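Local structure of putative major capsid protein (Cafeteriavirus-dependent mavirus, 6G44) at residues I96-K99 with S100-N104; G243-D246 with D247-L250; W273-P276 with L277-D281. The protein probably forms the protein shell of the virophage particle, as a double jelly-roll major capsid protein whose three copies join into a trimer. One frame throughout, in Å; residues are numbered along the deposited sequence. Where two conformers were deposited one is given.

In the fold
Interactions 1 and 2 are neighbours, their centres about 16 Å apart, and they meet through a two-stranded antiparallel sheet: strand 96-98 of the first pairs with strand 242-244 of the second. Gly97 O lies 2.9 Å from Gly243 N, a probable hydrogen bond, and Ile96 CD1 packs on Ile244 CG2 at 3.9 Å. Interaction 3 stands apart, with its centre about 38 Å from that of interaction 1 and about 53 Å from that of interaction 2; interactions 2 and 3 lie on opposite sides of the chain's centre. There the segment 273-281 meets both other subunits. A glycerol, probably from the crystallisation liquor, is hydrogen-bonded to Ser100 OG in interaction 1.

Interaction 1. Residues I96-K99 with S100-N104; sequences IGLK and SFPVN
Leu98 and Pro102 make a small, buried, apolar contact at a bend where strand 96-98 gives way to a short, weakly bonded helix that includes about 102-104. The evidence is a single side-chain approach: Leu98 CD1 comes to 4.1 Å from Pro102 CG, and the two side chains cross at about a right angle. Leu98 has CG anti to its carbonyl carbon (chi1 -58°), which carries the branch forward to the proline. The pyrrolidine ring also sits against the main chain, with Pro102 CD 3.2 Å from Lys99 O. Between Lys99 and Pro102 the chain kinks at Phe101, whose positive phi of 54° marks the bend and whose ring leaves the contact to pack among Ile127, Leu139 and Leu142.

The polar ends at the bend find partners farther along the chain. Lys99 extends away until NZ hydrogen-bonds to the carbonyl oxygens of Glu239 and Lys347, while Ser100 OG hydrogen-bonds to Asp147 O and to a glycerol. Leu98 O takes a hydrogen bond from Arg176 NE, and the Leu98 side chain also touches Val202 of strand 195-205. The arrangement is a strand-to-helix connection, with leucine touching proline at the corner, within the double jelly-roll of this capsid protein.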
loop_
_atom_site.group_PDB
_atom_site.type_symbol
_atom_site.label_atom_id
_atom_site.label_comp_id
_atom_site.label_asym_id
_atom_site.label_seq_id
_atom_site.Cartn_x
_atom_site.Cartn_y
_atom_site.Cartn_z
ATOM N N ILE C 96 12.030 -5.822 22.289
ATOM C CA ILE C 96 11.838 -4.575 23.031
ATOM C C ILE C 96 11.459 -3.461 22.064
ATOM O O ILE C 96 12.073 -3.320 20.992
ATOM C CB ILE C 96 13.145 -4.133 23.758
ATOM C CG1 ILE C 96 13.678 -5.234 24.677
ATOM C CG2 ILE C 96 12.926 -2.851 24.554
ATOM C CD1 ILE C 96 12.739 -5.639 25.789
ATOM N N GLY C 97 10.490 -2.663 22.450
ATOM C CA GLY C 97 10.143 -1.471 21.703
ATOM C C GLY C 97 9.232 -0.595 22.488
ATOM O O GLY C 97 9.237 -0.606 23.735
ATOM N N LEU C 98 8.393 0.152 21.776
ATOM C CA LEU C 98 7.408 1.018 22.381
ATOM C C LEU C 98 5.984 0.602 22.027
ATOM O O LEU C 98 5.752 0.001 20.964
ATOM C CB LEU C 98 7.653 2.481 21.984
ATOM C CG LEU C 98 9.019 3.059 22.337
ATOM C CD1 LEU C 98 9.191 4.461 21.793
ATOM C CD2 LEU C 98 9.278 3.050 23.838
ATOM N N LYS C 99 5.047 0.923 22.915
ATOM C CA LYS C 99 3.619 0.746 22.640
ATOM C C LYS C 99 3.178 1.716 21.552
ATOM O O LYS C 99 3.900 2.670 21.239
ATOM C CB LYS C 99 2.798 0.882 23.928
ATOM C CG LYS C 99 3.095 -0.249 24.913
ATOM C CD LYS C 99 2.165 -0.229 26.101
ATOM C CE LYS C 99 2.435 -1.386 27.044
ATOM N NZ LYS C 99 1.454 -1.393 28.149
ATOM N N SER C 100 2.020 1.448 20.938
ATOM C CA SER C 100 1.460 2.308 19.891
ATOM C C SER C 100 1.191 3.723 20.421
ATOM O O SER C 100 0.542 3.868 21.445
ATOM C CB SER C 100 0.159 1.681 19.369
ATOM O OG SER C 100 0.390 0.340 18.930
ATOM N N PHE C 101 1.648 4.740 19.717
ATOM C CA PHE C 101 1.375 6.153 20.074
ATOM C C PHE C 101 1.785 6.446 21.523
ATOM O O PHE C 101 0.957 6.858 22.341
ATOM C CB PHE C 101 -0.083 6.551 19.790
ATOM C CG PHE C 101 -0.522 6.143 18.413
ATOM C CD1 PHE C 101 -0.179 6.930 17.351
ATOM C CD2 PHE C 101 -1.164 4.936 18.188
ATOM C CE1 PHE C 101 -0.475 6.556 16.065
ATOM C CE2 PHE C 101 -1.453 4.535 16.883
ATOM C CZ PHE C 101 -1.103 5.347 15.825
ATOM N N PRO C 102 3.061 6.205 21.817
ATOM C CA PRO C 102 3.472 6.244 23.248
ATOM C C PRO C 102 3.385 7.614 23.894
ATOM O O PRO C 102 3.221 7.692 25.122
ATOM C CB PRO C 102 4.911 5.743 23.210
ATOM C CG PRO C 102 5.386 6.110 21.837
ATOM C CD PRO C 102 4.198 5.887 20.937
ATOM N N VAL C 103 3.489 8.679 23.118
ATOM C CA VAL C 103 3.332 10.027 23.678
ATOM C C VAL C 103 1.892 10.262 24.044
ATOM O O VAL C 103 1.594 10.628 25.185
ATOM C CB VAL C 103 3.894 11.124 22.769
ATOM C CG1 VAL C 103 3.524 12.530 23.253
ATOM C CG2 VAL C 103 5.395 10.950 22.626
ATOM N N ASN C 104 0.957 10.068 23.120
ATOM C CA ASN C 104 -0.451 10.330 23.453
ATOM C C ASN C 104 -1.018 9.331 24.478
ATOM O O ASN C 104 -1.882 9.707 25.290
ATOM C CB ASN C 104 -1.301 10.444 22.180
ATOM C CG ASN C 104 -1.026 11.726 21.450
ATOM O OD1 ASN C 104 -1.521 12.779 21.838
ATOM N ND2 ASN C 104 -0.236 11.649 20.353
#

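Interaction 2. Residues G243-D246 with D247-L250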
loop_
_atom_site.group_PDB
_atom_site.type_symbol
_atom_site.label_atom_id
_atom_site.label_comp_id
_atom_site.label_asym_id
_atom_site.label_seq_id
_atom_site.Cartn_x
_atom_site.Cartn_y
_atom_site.Cartn_z
ATOM N N GLY C 243 7.049 -1.443 25.514
ATOM C CA GLY C 243 6.638 -2.783 25.136
ATOM C C GLY C 243 7.717 -3.829 25.222
ATOM O O GLY C 243 8.856 -3.597 24.797
ATOM N N ILE C 244 7.355 -4.992 25.790
ATOM C CA ILE C 244 8.261 -6.133 25.953
ATOM C C ILE C 244 7.515 -7.362 25.469
ATOM O O ILE C 244 6.419 -7.640 25.934
ATOM C CB ILE C 244 8.734 -6.320 27.427
ATOM C CG1 ILE C 244 9.397 -5.031 27.940
ATOM C CG2 ILE C 244 9.695 -7.485 27.488
ATOM C CD1 ILE C 244 9.702 -5.024 29.425
ATOM N N ALA C 245 8.109 -8.069 24.505
ATOM C CA ALA C 245 7.538 -9.308 23.985
ATOM C C ALA C 245 7.245 -10.306 25.109
ATOM O O ALA C 245 7.979 -10.396 26.105
ATOM C CB ALA C 245 8.449 -9.938 22.965
ATOM N N ASP C 246 6.154 -11.035 24.936
ATOM C CA ASP C 246 5.673 -11.991 25.928
ATOM C C ASP C 246 6.515 -13.236 26.048
ATOM O O ASP C 246 6.256 -14.009 26.971
ATOM C CB ASP C 246 4.199 -12.290 25.641
ATOM C CG ASP C 246 3.356 -11.042 25.761
ATOM O OD1 ASP C 246 3.111 -10.613 26.931
ATOM O OD2 ASP C 246 3.027 -10.403 24.726
ATOM N N ASP C 247 7.499 -13.443 25.166
ATOM C CA ASP C 247 8.424 -14.565 25.279
ATOM C C ASP C 247 9.812 -14.198 25.798
ATOM O O ASP C 247 10.693 -15.067 25.809
ATOM C CB ASP C 247 8.474 -15.423 24.007
ATOM C CG ASP C 247 9.026 -14.719 22.766
ATOM O OD1 ASP C 247 9.134 -13.465 22.734
ATOM O OD2 ASP C 247 9.332 -15.477 21.791
ATOM N N VAL C 248 9.995 -12.979 26.305
ATOM C CA VAL C 248 11.205 -12.665 27.078
ATOM C C VAL C 248 11.093 -13.417 28.402
ATOM O O VAL C 248 10.066 -13.378 29.057
ATOM C CB VAL C 248 11.363 -11.154 27.351
ATOM C CG1 VAL C 248 12.605 -10.857 28.207
ATOM C CG2 VAL C 248 11.464 -10.387 26.030
ATOM N N LYS C 249 12.170 -14.089 28.780
ATOM C CA LYS C 249 12.167 -14.887 30.007
ATOM C C LYS C 249 12.566 -14.033 31.218
ATOM O O LYS C 249 13.392 -13.104 31.116
ATOM C CB LYS C 249 13.107 -16.064 29.859
ATOM C CG LYS C 249 12.713 -17.047 28.764
ATOM C CD LYS C 249 13.695 -18.207 28.658
ATOM C CE LYS C 249 13.188 -19.266 27.688
ATOM N NZ LYS C 249 14.243 -20.255 27.323
ATOM N N LEU C 250 11.975 -14.386 32.361
ATOM C CA LEU C 250 12.138 -13.671 33.614
ATOM C C LEU C 250 13.126 -14.390 34.536
ATOM O O LEU C 250 13.225 -15.619 34.524
ATOM C CB LEU C 250 10.792 -13.576 34.339
ATOM C CG LEU C 250 9.711 -12.646 33.753
ATOM C CD1 LEU C 250 8.301 -13.118 34.103
ATOM C CD2 LEU C 250 9.908 -11.230 34.255
HETATM O O HOH W 1 7.891 -11.736 28.603
#
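Asp247, Val248 and Asp246 have the most surface buried here, and with Ala245 they form a type I beta turn running from Ala245 to Val248. Its closing bond joins Val248 N to Ala245 O at 3.3 Å. The N-H points almost straight at the oxygen, at 168°, but the donor stands well above the carbonyl plane, 59° out of it. A water adds a second link, donating to both Ala245 O and Val248 O, each at 2.8 Å, so Ala245 O is gripped by two donors.

Val248 carries the apolar side of the turn. Its CG2 branch, anti to the carbonyl carbon, reaches back to Ile244 CG2 at 3.7 Å, and the two side chains cross at about a right angle. The same methyl lies 3.5 Å from Ala245 O, beside the closing bond, and 4.3 Å from Ala245 CB.

The two aspartates are held differently. Asp247 holds CG between its backbone N and carbonyl carbon (chi1 65°), a folded position that brings OD1 to 3.6 Å from Ala245 CB. That oxygen also accepts bonds from Gln95 NE2 and Ala156 N, so two N-H donors hold OD1, which should limit rotation of the carboxylate. Asp246 CB points away from 247-250, and its carboxylate has partners outside the turn: OD1 forms a salt bridge with Lys346 and OD2 accepts from Ile154 N; these donors probably stabilise its negative charge.

The turn ends strand 242-244, which pairs antiparallel with strand 96-98, and opens the loop leading to strand 258-273. Ala245 is bonded through its backbone to Gln95, just before the partner strand, and Val248 packs on Gln95 and Phe257.

Interaction 3. Residues W273-P276 with L277-D281; sequences WVAP and LEIGD
The backbone coils from Pro276 into a 3-10 segment at residues 277-279, marked by a weak hydrogen bond from Ile279 N to Pro276 O (3.4 Å, 162° at the hydrogen) and by a hydrogen bond from Gly280 N to Leu277 O at 3.1 Å.

Ile279 meets the proline with most of its side chain. With CG1 between its backbone N and carbonyl carbon (chi1 63°), it crosses the Pro276 side chain obliquely, touching CG and CD of the ring, while CG1 comes to 3.4 Å from Pro276 O. Ile279 CD1 lies 4.1 Å from both Pro276 CD and Ala275 CB, so one isoleucine touches two consecutive residues of the preceding segment.

Glu278 comes to the proline at another ring carbon. Its chain is bent at the second torsion, bringing OE2 to 3.6 Å from Pro276 CB, a van der Waals approach between a carboxylate oxygen and a ring carbon. Leu277 CB points away from the preceding segment, though it still lies against Pro276 C.

A water donates to both Pro276 O, at 2.9 Å, and Gly280 O, at 2.7 Å, linking the two ends of the turn. Gly280 takes a positive phi of 66°, which turns the chain out of the coil.

Both other subunits cover parts of this turn. Tyr21 of the second subunit packs on Pro276 and Ile279 and hydrogen-bonds through its OH to Trp273 NE1, while Tyr438, Met441 and Leu505 of the third subunit lie against Leu277, Glu278 and Ile279 respectively. The motif is thus a short 3-10 segment preceded by Pro276, in the connection between strands 258-273 and 286-305, placed at the subunit interfaces of a double jelly-roll capsid trimer.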
loop_
_atom_site.group_PDB
_atom_site.type_symbol
_atom_site.label_atom_id
_atom_site.label_comp_id
_atom_site.label_asym_id
_atom_site.label_seq_id
_atom_site.Cartn_x
_atom_site.Cartn_y
_atom_site.Cartn_z
ATOM N N TRP C 273 5.968 31.396 11.689
ATOM C CA TRP C 273 6.425 32.189 10.542
ATOM C C TRP C 273 5.502 33.343 10.270
ATOM O O TRP C 273 4.363 33.384 10.734
ATOM C CB TRP C 273 6.604 31.288 9.288
ATOM C CG TRP C 273 5.322 30.818 8.690
ATOM C CD1 TRP C 273 4.721 31.331 7.580
ATOM C CD2 TRP C 273 4.470 29.751 9.150
ATOM N NE1 TRP C 273 3.557 30.652 7.313
ATOM C CE2 TRP C 273 3.367 29.690 8.273
ATOM C CE3 TRP C 273 4.537 28.830 10.209
ATOM C CZ2 TRP C 273 2.336 28.752 8.425
ATOM C CZ3 TRP C 273 3.499 27.899 10.356
ATOM C CH2 TRP C 273 2.418 27.885 9.485
ATOM N N VAL C 274 6.020 34.297 9.477
ATOM C CA VAL C 274 5.260 35.440 9.044
ATOM C C VAL C 274 4.565 35.086 7.745
ATOM O O VAL C 274 5.185 34.520 6.826
ATOM C CB VAL C 274 6.210 36.639 8.849
ATOM C CG1 VAL C 274 5.476 37.822 8.238
ATOM C CG2 VAL C 274 6.873 37.025 10.170
ATOM N N ALA C 275 3.294 35.450 7.677
ATOM C CA ALA C 275 2.470 35.173 6.508
ATOM C C ALA C 275 3.119 35.813 5.285
ATOM O O ALA C 275 3.559 36.959 5.343
ATOM C CB ALA C 275 1.066 35.692 6.729
ATOM N N PRO C 276 3.225 35.054 4.185
ATOM C CA PRO C 276 3.820 35.612 2.963
ATOM C C PRO C 276 2.978 36.721 2.329
ATOM O O PRO C 276 1.746 36.777 2.475
ATOM C CB PRO C 276 3.914 34.388 2.042
ATOM C CG PRO C 276 2.758 33.546 2.450
ATOM C CD PRO C 276 2.676 33.697 3.960
ATOM N N LEU C 277 3.660 37.650 1.659
ATOM C CA LEU C 277 2.980 38.769 0.990
ATOM C C LEU C 277 1.850 38.310 0.058
ATOM O O LEU C 277 0.773 38.906 -0.012
ATOM C CB LEU C 277 3.979 39.548 0.120
ATOM C CG LEU C 277 5.013 40.530 0.639
ATOM C CD1 LEU C 277 5.902 40.949 -0.533
ATOM C CD2 LEU C 277 4.324 41.738 1.262
ATOM N N GLU C 278 2.099 37.215 -0.648
ATOM C CA GLU C 278 1.215 36.802 -1.724
ATOM C C GLU C 278 -0.157 36.294 -1.314
ATOM O O GLU C 278 -1.034 36.172 -2.161
ATOM C CB GLU C 278 1.907 35.743 -2.572
ATOM C CG GLU C 278 3.188 36.212 -3.229
ATOM C CD GLU C 278 4.454 35.807 -2.501
ATOM O OE1 GLU C 278 5.473 35.503 -3.185
ATOM O OE2 GLU C 278 4.459 35.790 -1.243
ATOM N N ILE C 279 -0.371 35.982 -0.038
ATOM C CA ILE C 279 -1.715 35.544 0.364
ATOM C C ILE C 279 -2.624 36.700 0.744
ATOM O O ILE C 279 -3.795 36.476 1.039
ATOM C CB ILE C 279 -1.699 34.427 1.449
ATOM C CG1 ILE C 279 -1.080 34.881 2.774
ATOM C CG2 ILE C 279 -0.983 33.187 0.920
ATOM C CD1 ILE C 279 -1.401 33.926 3.913
ATOM N N GLY C 280 -2.107 37.928 0.726
ATOM C CA GLY C 280 -2.943 39.095 0.971
ATOM C C GLY C 280 -3.476 39.145 2.389
ATOM O O GLY C 280 -2.801 38.719 3.339
ATOM N N ASP C 281 -4.690 39.673 2.524
ATOM C CA ASP C 281 -5.350 39.770 3.813
ATOM C C ASP C 281 -5.852 38.391 4.240
ATOM O O ASP C 281 -6.510 37.691 3.470
ATOM C CB ASP C 281 -6.515 40.776 3.757
ATOM C CG ASP C 281 -6.051 42.213 3.500
ATOM O OD1 ASP C 281 -4.836 42.501 3.548
ATOM O OD2 ASP C 281 -6.920 43.075 3.265
HETATM O O HOH W 2 -0.143 38.400 3.893
#